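Local coordinates for protein transcriptional activator TenA-1 (Sulfolobus solfataricus P2, PDB 2QZC) that probably acts as a TenA-like thiaminase of thiamin metabolism, with the all-helical heme oxygenase-like fold, at residues Leu59-Ser64 with Tyr122-Trp127; Leu86-Lys91 with Trp159-Ala164; Tyr113-His118 with Arg197-Phe202. One frame throughout, in Å; residues are numbered along the deposited sequence. Where two conformers were deposited one is given.

Interaction 1: residues Leu59-Ser64 with Tyr122-Trp127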
loop_
_atom_site.group_PDB
_atom_site.type_symbol
_atom_site.label_atom_id
_atom_site.label_comp_id
_atom_site.label_asym_id
_atom_site.label_seq_id
_atom_site.Cartn_x
_atom_site.Cartn_y
_atom_site.Cartn_z
ATOM N N LEU A 59 4.468 -0.352 6.652
ATOM C CA LEU A 59 3.260 -1.136 6.274
ATOM C C LEU A 59 3.276 -1.504 4.791
ATOM O O LEU A 59 2.984 -2.643 4.419
ATOM C CB LEU A 59 1.966 -0.374 6.573
ATOM C CG LEU A 59 0.627 -0.960 6.089
ATOM C CD1 LEU A 59 0.446 -2.348 6.678
ATOM C CD2 LEU A 59 -0.489 0.012 6.433
ATOM N N LEU A 60 3.647 -0.525 3.962
ATOM C CA LEU A 60 3.676 -0.796 2.500
ATOM C C LEU A 60 4.685 -1.902 2.143
ATOM O O LEU A 60 4.330 -2.880 1.445
ATOM C CB LEU A 60 3.964 0.480 1.728
ATOM C CG LEU A 60 2.847 1.519 1.745
ATOM C CD1 LEU A 60 3.366 2.914 1.280
ATOM C CD2 LEU A 60 1.656 1.015 0.879
ATOM N N ILE A 61 5.911 -1.837 2.689
ATOM C CA ILE A 61 6.942 -2.872 2.480
ATOM C C ILE A 61 6.429 -4.206 2.976
ATOM O O ILE A 61 6.537 -5.233 2.287
ATOM C CB ILE A 61 8.281 -2.579 3.316
ATOM C CG1 ILE A 61 8.968 -1.304 2.889
ATOM C CG2 ILE A 61 9.275 -3.774 3.176
ATOM C CD1 ILE A 61 10.007 -0.788 3.891
ATOM N N ALA A 62 5.910 -4.229 4.184
ATOM C CA ALA A 62 5.486 -5.491 4.814
ATOM C C ALA A 62 4.310 -6.123 4.077
ATOM O O ALA A 62 4.286 -7.361 3.872
ATOM C CB ALA A 62 5.101 -5.261 6.279
ATOM N N SER A 63 3.361 -5.285 3.685
ATOM C CA SER A 63 2.135 -5.794 3.071
ATOM C C SER A 63 2.421 -6.507 1.745
ATOM O O SER A 63 1.659 -7.413 1.364
ATOM C CB SER A 63 1.081 -4.683 2.938
ATOM O OG SER A 63 1.505 -3.711 2.011
ATOM N N SER A 64 3.509 -6.150 1.073
ATOM C CA SER A 64 3.920 -6.849 -0.158
ATOM C C SER A 64 4.174 -8.336 0.066
ATOM O O SER A 64 4.230 -9.115 -0.912
ATOM C CB SER A 64 5.186 -6.232 -0.737
ATOM O OG SER A 64 6.350 -6.557 0.023
ATOM N N TYR A 122 11.493 -5.159 10.782
ATOM C CA TYR A 122 10.599 -6.313 10.621
ATOM C C TYR A 122 9.831 -6.288 9.305
ATOM O O TYR A 122 9.654 -7.328 8.679
ATOM C CB TYR A 122 9.683 -6.486 11.860
ATOM C CG TYR A 122 10.515 -6.940 13.025
ATOM C CD1 TYR A 122 11.128 -8.187 13.001
ATOM C CD2 TYR A 122 10.755 -6.101 14.110
ATOM C CE1 TYR A 122 11.981 -8.585 14.062
ATOM C CE2 TYR A 122 11.595 -6.492 15.148
ATOM C CZ TYR A 122 12.184 -7.722 15.107
ATOM O OH TYR A 122 13.056 -8.122 16.115
ATOM N N ALA A 123 9.486 -5.095 8.834
ATOM C CA ALA A 123 8.815 -4.987 7.502
ATOM C C ALA A 123 9.693 -5.509 6.402
ATOM O O ALA A 123 9.201 -6.171 5.461
ATOM C CB ALA A 123 8.450 -3.582 7.207
ATOM N N ASN A 124 10.994 -5.254 6.488
ATOM C CA ASN A 124 11.938 -5.766 5.481
ATOM C C ASN A 124 12.190 -7.266 5.539
ATOM O O ASN A 124 12.739 -7.846 4.554
ATOM C CB ASN A 124 13.237 -4.979 5.541
ATOM C CG ASN A 124 13.103 -3.609 4.872
ATOM O OD1 ASN A 124 12.872 -3.553 3.696
ATOM N ND2 ASN A 124 13.429 -2.564 5.585
ATOM N N LEU A 125 11.762 -7.902 6.620
ATOM C CA LEU A 125 11.904 -9.348 6.792
ATOM C C LEU A 125 10.669 -10.185 6.519
ATOM O O LEU A 125 10.760 -11.184 5.821
ATOM C CB LEU A 125 12.382 -9.675 8.211
ATOM C CG LEU A 125 13.775 -9.182 8.611
ATOM C CD1 LEU A 125 13.996 -9.686 10.029
ATOM C CD2 LEU A 125 14.847 -9.658 7.651
ATOM N N ASP A 126 9.538 -9.826 7.090
ATOM C CA ASP A 126 8.384 -10.731 7.113
ATOM C C ASP A 126 7.085 -10.039 7.471
ATOM O O ASP A 126 7.076 -9.228 8.399
ATOM C CB ASP A 126 8.735 -11.715 8.250
ATOM C CG ASP A 126 7.793 -12.821 8.411
ATOM O OD1 ASP A 126 7.796 -13.744 7.580
ATOM O OD2 ASP A 126 7.091 -12.822 9.412
ATOM N N TRP A 127 5.975 -10.357 6.787
ATOM C CA TRP A 127 4.692 -9.780 7.124
ATOM C C TRP A 127 4.265 -10.090 8.561
ATOM O O TRP A 127 3.849 -9.177 9.292
ATOM C CB TRP A 127 3.605 -10.203 6.128
ATOM C CG TRP A 127 2.201 -9.960 6.569
ATOM C CD1 TRP A 127 1.296 -10.903 7.004
ATOM C CD2 TRP A 127 1.541 -8.697 6.673
ATOM N NE1 TRP A 127 0.109 -10.292 7.316
ATOM C CE2 TRP A 127 0.232 -8.939 7.131
ATOM C CE3 TRP A 127 1.923 -7.370 6.403
ATOM C CZ2 TRP A 127 -0.690 -7.897 7.367
ATOM C CZ3 TRP A 127 1.002 -6.328 6.627
ATOM C CH2 TRP A 127 -0.289 -6.598 7.081
#
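A close helix-to-helix contact of the all-helical, heme oxygenase-like fold is made here by two alanines, with a tryptophan closing one flank. Ala62 and Ala123 stand face to face, their CB atoms 3.9 Å apart, and their CA atoms come within 4.3 Å; only a small residue lets two backbones run so near. On one flank of the alanine pair Ile61 turns its branch inward: CG2, anti to the backbone N, lies 3.3 Å from Ala123 O and 3.6 Å from Asn124 OD1. Asn124 crosses it obliquely at the exposed margin, where a polar amide is at home near solvent. Trp127 adds the buried bulk. With CG anti to the backbone N (chi1 165°), its six-membered ring is brought alongside the backbone of Ala62 and Ser63, CE3 standing 3.5 Å from Ala62 O and 3.8 Å from Ala62 CB, and CZ3 4.0 Å from Leu59 CD1, which meets the ring at its edge. Asp126 OD2 caps the start of helix 127-148 by accepting from Lys129 N, right where the chain leaves helix 110-125. Trp127 also packs on Val71 and Ile74 of helix 68-78, while Leu60, Ile61, Ser63 and Ser64 pack against the second subunit.

Interaction 2: residues Leu86-Lys91 with Trp159-Ala164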
loop_
_atom_site.group_PDB
_atom_site.type_symbol
_atom_site.label_atom_id
_atom_site.label_comp_id
_atom_site.label_asym_id
_atom_site.label_seq_id
_atom_site.Cartn_x
_atom_site.Cartn_y
_atom_site.Cartn_z
ATOM N N LEU A 86 -7.101 12.433 8.751
ATOM C CA LEU A 86 -6.459 13.618 8.152
ATOM C C LEU A 86 -7.189 14.899 8.578
ATOM O O LEU A 86 -6.526 15.876 8.960
ATOM C CB LEU A 86 -6.399 13.522 6.617
ATOM N N GLU A 87 -8.530 14.870 8.534
ATOM C CA GLU A 87 -9.375 16.011 8.944
ATOM C C GLU A 87 -9.194 16.380 10.423
ATOM O O GLU A 87 -9.004 17.556 10.746
ATOM C CB GLU A 87 -10.850 15.710 8.679
ATOM N N THR A 88 -9.236 15.371 11.300
ATOM C CA THR A 88 -9.039 15.549 12.750
ATOM C C THR A 88 -7.644 16.118 13.043
ATOM O O THR A 88 -7.518 17.109 13.783
ATOM C CB THR A 88 -9.236 14.207 13.552
ATOM O OG1 THR A 88 -10.592 13.748 13.413
ATOM C CG2 THR A 88 -8.913 14.381 15.049
ATOM N N HIS A 89 -6.613 15.499 12.459
ATOM C CA HIS A 89 -5.243 15.975 12.653
ATOM C C HIS A 89 -5.028 17.359 12.042
ATOM O O HIS A 89 -4.311 18.162 12.627
ATOM C CB HIS A 89 -4.185 14.936 12.217
ATOM C CG HIS A 89 -4.040 13.800 13.190
ATOM N ND1 HIS A 89 -4.777 12.637 13.100
ATOM C CD2 HIS A 89 -3.273 13.674 14.300
ATOM C CE1 HIS A 89 -4.451 11.836 14.101
ATOM N NE2 HIS A 89 -3.555 12.450 14.854
ATOM N N GLY A 90 -5.689 17.659 10.916
ATOM C CA GLY A 90 -5.619 19.002 10.307
ATOM C C GLY A 90 -6.113 20.098 11.234
ATOM O O GLY A 90 -5.486 21.149 11.349
ATOM N N LYS A 91 -7.234 19.841 11.902
ATOM C CA LYS A 91 -7.804 20.757 12.880
ATOM C C LYS A 91 -6.857 20.964 14.053
ATOM O O LYS A 91 -6.635 22.108 14.485
ATOM C CB LYS A 91 -9.144 20.226 13.431
ATOM N N TRP A 159 -8.721 14.870 19.498
ATOM C CA TRP A 159 -7.710 13.856 19.160
ATOM C C TRP A 159 -8.284 12.464 19.331
ATOM O O TRP A 159 -8.171 11.617 18.429
ATOM C CB TRP A 159 -6.493 14.043 20.072
ATOM C CG TRP A 159 -5.428 12.966 19.926
ATOM C CD1 TRP A 159 -4.389 12.946 19.031
ATOM C CD2 TRP A 159 -5.287 11.813 20.737
ATOM N NE1 TRP A 159 -3.656 11.818 19.202
ATOM C CE2 TRP A 159 -4.169 11.088 20.230
ATOM C CE3 TRP A 159 -6.021 11.264 21.788
ATOM C CZ2 TRP A 159 -3.755 9.877 20.786
ATOM C CZ3 TRP A 159 -5.648 10.054 22.309
ATOM C CH2 TRP A 159 -4.495 9.369 21.819
ATOM N N ALA A 160 -8.918 12.213 20.480
ATOM C CA ALA A 160 -9.480 10.904 20.792
ATOM C C ALA A 160 -10.601 10.477 19.867
ATOM O O ALA A 160 -10.747 9.273 19.594
ATOM C CB ALA A 160 -9.943 10.820 22.260
ATOM N N SER A 161 -11.358 11.442 19.333
ATOM C CA SER A 161 -12.523 11.117 18.496
ATOM C C SER A 161 -12.133 10.341 17.261
ATOM O O SER A 161 -12.917 9.503 16.811
ATOM C CB SER A 161 -13.311 12.373 18.128
ATOM O OG SER A 161 -12.581 13.190 17.229
ATOM N N PHE A 162 -10.929 10.580 16.717
ATOM C CA PHE A 162 -10.492 9.774 15.587
ATOM C C PHE A 162 -10.326 8.282 15.966
ATOM O O PHE A 162 -10.849 7.386 15.298
ATOM C CB PHE A 162 -9.230 10.305 14.968
ATOM C CG PHE A 162 -8.686 9.395 13.908
ATOM C CD1 PHE A 162 -9.488 9.035 12.803
ATOM C CD2 PHE A 162 -7.420 8.828 14.040
ATOM C CE1 PHE A 162 -9.010 8.138 11.831
ATOM C CE2 PHE A 162 -6.931 7.960 13.063
ATOM C CZ PHE A 162 -7.732 7.614 11.958
ATOM N N TYR A 163 -9.625 8.040 17.069
ATOM C CA TYR A 163 -9.353 6.682 17.519
ATOM C C TYR A 163 -10.561 5.956 18.086
ATOM O O TYR A 163 -10.568 4.728 18.101
ATOM C CB TYR A 163 -8.159 6.684 18.490
ATOM C CG TYR A 163 -6.934 7.272 17.832
ATOM C CD1 TYR A 163 -6.285 6.578 16.844
ATOM C CD2 TYR A 163 -6.445 8.519 18.164
ATOM C CE1 TYR A 163 -5.200 7.110 16.182
ATOM C CE2 TYR A 163 -5.333 9.048 17.511
ATOM C CZ TYR A 163 -4.705 8.332 16.531
ATOM O OH TYR A 163 -3.589 8.846 15.879
ATOM N N ALA A 164 -11.553 6.723 18.575
ATOM C CA ALA A 164 -12.823 6.188 19.075
ATOM C C ALA A 164 -13.848 5.958 17.943
ATOM O O ALA A 164 -14.900 5.346 18.191
ATOM C CB ALA A 164 -13.413 7.163 20.148
HETATM O O HOH W 1 -2.151 10.903 16.848
#
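His89 reaches out from helix 85-95 toward helix 154-164, and its ring carries the polar half of this contact. From CB, the bond to CG runs anti to the carbonyl carbon (chi1 -75°), and a chi2 of 91° turns the ring so that its two nitrogens serve different partners. ND1 is taken by the carbonyl O of Gly85, one turn back in the same helix, which helps to fix the ring's rotation. CE1 presents the ring edge to the other segment, 3.6 Å from Tyr163 OH and 4.2 Å from Phe162 CD2. At the tip, NE2 has a water in the plane of the ring, 2.9 Å away. That water accepts a hydrogen bond from Trp159 NE1 (2.9 Å) and is also bound to Tyr163 OH (2.7 Å), tying the three polar tips together where no direct hydrogen bond crosses between the segments. Thr88, beside His89, supplies the apolar half: its OG1 and CG2 straddle Phe162 CB, at 4.0 Å and 4.1 Å, while the hydroxyl's own bond goes to Lys84 O. A short branched residue suits this water-bridged antiparallel helix pair of the heme oxygenase-like fold, whose axes approach to 9.3 Å at 171°. Within segment 159-164, Tyr163 lays CE2 over a face of Trp159 and receives Phe162 CD2 on its own ring. Around this pair, Trp159 packs on Val144 of helix 127-148 and on Tyr44 of helix 38-63, whose Asp48 touches His89, and meets the ring of Phe41 edge-to-face.

Interaction 3: residues Tyr113-His118 with Arg197-Phe202. With IMD (imidazole), chain C.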
loop_
_atom_site.group_PDB
_atom_site.type_symbol
_atom_site.label_atom_id
_atom_site.label_comp_id
_atom_site.label_asym_id
_atom_site.label_seq_id
_atom_site.Cartn_x
_atom_site.Cartn_y
_atom_site.Cartn_z
ATOM N N TYR A 113 13.048 7.613 16.855
ATOM C CA TYR A 113 14.004 7.109 15.854
ATOM C C TYR A 113 14.111 5.592 15.938
ATOM O O TYR A 113 13.964 4.829 14.969
ATOM C CB TYR A 113 15.383 7.775 16.005
ATOM C CG TYR A 113 16.275 7.392 14.831
ATOM C CD1 TYR A 113 16.146 8.022 13.614
ATOM C CD2 TYR A 113 17.189 6.387 14.923
ATOM C CE1 TYR A 113 16.894 7.648 12.513
ATOM C CE2 TYR A 113 17.957 5.990 13.799
ATOM C CZ TYR A 113 17.810 6.648 12.615
ATOM O OH TYR A 113 18.502 6.237 11.497
ATOM N N ALA A 114 14.345 5.096 17.152
ATOM C CA ALA A 114 14.470 3.661 17.368
ATOM C C ALA A 114 13.203 2.891 16.993
ATOM O O ALA A 114 13.265 1.811 16.373
ATOM C CB ALA A 114 14.808 3.396 18.872
ATOM N N TYR A 115 12.062 3.425 17.383
ATOM C CA TYR A 115 10.773 2.772 17.169
ATOM C C TYR A 115 10.483 2.650 15.669
ATOM O O TYR A 115 10.093 1.564 15.157
ATOM C CB TYR A 115 9.685 3.517 17.904
ATOM C CG TYR A 115 8.323 2.845 18.048
ATOM C CD1 TYR A 115 8.042 1.540 17.630
ATOM C CD2 TYR A 115 7.326 3.525 18.757
ATOM C CE1 TYR A 115 6.788 0.956 17.824
ATOM C CE2 TYR A 115 6.080 2.928 18.980
ATOM C CZ TYR A 115 5.812 1.638 18.511
ATOM O OH TYR A 115 4.565 1.082 18.723
ATOM N N THR A 116 10.688 3.759 14.964
ATOM C CA THR A 116 10.492 3.691 13.506
ATOM C C THR A 116 11.455 2.695 12.855
ATOM O O THR A 116 11.059 1.946 11.970
ATOM C CB THR A 116 10.551 5.077 12.854
ATOM O OG1 THR A 116 11.852 5.644 13.052
ATOM C CG2 THR A 116 9.434 5.996 13.357
ATOM N N ARG A 117 12.736 2.692 13.262
ATOM C CA ARG A 117 13.683 1.739 12.683
ATOM C C ARG A 117 13.338 0.289 13.014
ATOM O O ARG A 117 13.603 -0.631 12.208
ATOM C CB ARG A 117 15.143 2.121 12.991
ATOM C CG ARG A 117 15.735 3.101 12.010
ATOM C CD ARG A 117 14.954 4.377 11.830
ATOM N NE ARG A 117 15.598 5.270 10.873
ATOM C CZ ARG A 117 15.018 6.349 10.354
ATOM N NH1 ARG A 117 13.792 6.711 10.687
ATOM N NH2 ARG A 117 15.720 7.093 9.525
ATOM N N HIS A 118 12.742 0.067 14.181
ATOM C CA HIS A 118 12.218 -1.265 14.608
ATOM C C HIS A 118 11.139 -1.745 13.610
ATOM O O HIS A 118 11.175 -2.872 13.121
ATOM C CB HIS A 118 11.664 -1.090 16.035
ATOM C CG HIS A 118 10.822 -2.206 16.586
ATOM N ND1 HIS A 118 11.334 -3.415 17.017
ATOM C CD2 HIS A 118 9.502 -2.215 16.897
ATOM C CE1 HIS A 118 10.346 -4.112 17.561
ATOM N NE2 HIS A 118 9.237 -3.406 17.512
ATOM N N ARG A 197 7.250 -1.528 24.877
ATOM C CA ARG A 197 8.292 -0.730 25.547
ATOM C C ARG A 197 8.513 0.592 24.805
ATOM O O ARG A 197 8.678 1.641 25.430
ATOM C CB ARG A 197 9.608 -1.457 25.652
ATOM C CG ARG A 197 9.574 -2.685 26.584
ATOM C CD ARG A 197 10.984 -3.276 26.721
ATOM N NE ARG A 197 10.953 -4.525 27.510
ATOM C CZ ARG A 197 10.917 -4.597 28.827
ATOM N NH1 ARG A 197 10.852 -3.531 29.595
ATOM N NH2 ARG A 197 10.919 -5.816 29.375
ATOM N N PHE A 198 8.496 0.563 23.469
ATOM C CA PHE A 198 8.692 1.793 22.720
ATOM C C PHE A 198 7.515 2.758 22.905
ATOM O O PHE A 198 7.715 3.979 22.905
ATOM C CB PHE A 198 8.922 1.518 21.227
ATOM C CG PHE A 198 10.246 0.914 20.902
ATOM C CD1 PHE A 198 11.396 1.617 21.217
ATOM C CD2 PHE A 198 10.371 -0.214 20.106
ATOM C CE1 PHE A 198 12.667 1.111 20.884
ATOM C CE2 PHE A 198 11.581 -0.740 19.799
ATOM C CZ PHE A 198 12.750 -0.089 20.163
ATOM N N GLU A 199 6.293 2.248 23.001
ATOM C CA GLU A 199 5.123 3.110 23.249
ATOM C C GLU A 199 5.244 3.824 24.581
ATOM O O GLU A 199 5.024 5.043 24.697
ATOM C CB GLU A 199 3.840 2.284 23.208
ATOM C CG GLU A 199 3.431 1.846 21.826
ATOM C CD GLU A 199 2.974 2.984 20.943
ATOM O OE1 GLU A 199 2.678 4.099 21.445
ATOM O OE2 GLU A 199 2.894 2.775 19.703
ATOM N N ILE A 200 5.599 3.071 25.629
ATOM C CA ILE A 200 5.812 3.660 26.956
ATOM C C ILE A 200 6.890 4.758 26.867
ATOM O O ILE A 200 6.703 5.892 27.369
ATOM C CB ILE A 200 6.208 2.585 27.969
ATOM C CG1 ILE A 200 5.063 1.593 28.177
ATOM C CG2 ILE A 200 6.591 3.231 29.320
ATOM C CD1 ILE A 200 5.488 0.252 28.842
ATOM N N GLY A 201 8.000 4.434 26.221
ATOM C CA GLY A 201 9.075 5.384 26.026
ATOM C C GLY A 201 8.671 6.596 25.225
ATOM O O GLY A 201 9.153 7.705 25.458
ATOM N N PHE A 202 7.785 6.402 24.255
ATOM C CA PHE A 202 7.311 7.514 23.390
ATOM C C PHE A 202 6.549 8.562 24.215
ATOM O O PHE A 202 6.790 9.768 24.079
ATOM C CB PHE A 202 6.416 6.944 22.260
ATOM C CG PHE A 202 6.279 7.837 21.061
ATOM C CD1 PHE A 202 5.379 8.885 21.031
ATOM C CD2 PHE A 202 7.061 7.608 19.934
ATOM C CE1 PHE A 202 5.317 9.761 19.880
ATOM C CE2 PHE A 202 6.949 8.411 18.806
ATOM C CZ PHE A 202 6.097 9.491 18.799
HETATM N N1 IMD C . 2.728 5.306 18.534
HETATM C C2 IMD C . 1.820 5.973 17.857
HETATM N N3 IMD C . 2.323 7.166 17.596
HETATM C C4 IMD C . 3.567 7.229 18.075
HETATM C C5 IMD C . 3.845 6.030 18.677
#
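One hydrogen bond joins the helices directly: Tyr115 OH donates to Glu199 OE2 at 2.6 Å, reaching it from above the carboxylate plane. Phenol and carboxylate planes are 84° apart. Glu199 folds back at chi2 to bring its carboxylate to the phenol. The same OE2 accepts a second hydrogen bond, nearly straight at 163°, from N1 of a bound imidazole 2.8 Å away. Two donors on one buried oxygen would probably stabilise Glu199 as the anion. Aromatic contacts make up the rest. Phe198 CB sits over the Tyr115 ring, 3.5 Å from CG, and in return Tyr115 CA points over the centre of the Phe198 ring; these are reciprocal CH-pi contacts, while the near-parallel rings themselves are slid apart and barely overlap. Phe198 CE2 lies 3.6 Å over the face of His118, at CG, and its CE1 meets Ala114 CB at 3.7 Å, so Phe198 is gripped in an aromatic cluster with Tyr115 and His118; His118 NE2 is bound by Ser195 OG. Phe202 offers a ring face to the imidazole, with CZ 3.5 Å from C4. Asp48 also bonds to this imidazole, which probably came from the crystallisation liquor but marks a pocket consistent with the substrate site of TenA enzymes. The segments cross at -152°, with Glu199 and Tyr115 packed on Cys137 of helix 127-148, and Phe202 on Tyr44 and Gln47 of helix 38-63.

Interactions 1 and 3 both use helix 110-125: their centres are 17 Å apart, and the rings of His118 and Tyr122 meet where the two adjoin. Interaction 3 holds the imidazole and so probably lines the substrate pocket, whereas the 59-64 side of interaction 1 packs on the second subunit. Interaction 2 is on the other side of the chain's centre from interaction 3, 22 Å between centres and about 9 Å between nearest atoms. Asp48 bridges the gap, bonding to the imidazole and touching His89; Tyr141, packed against both Glu199 and Tyr163, makes a second connection. Interactions 1 and 2 are 26 Å apart between centres.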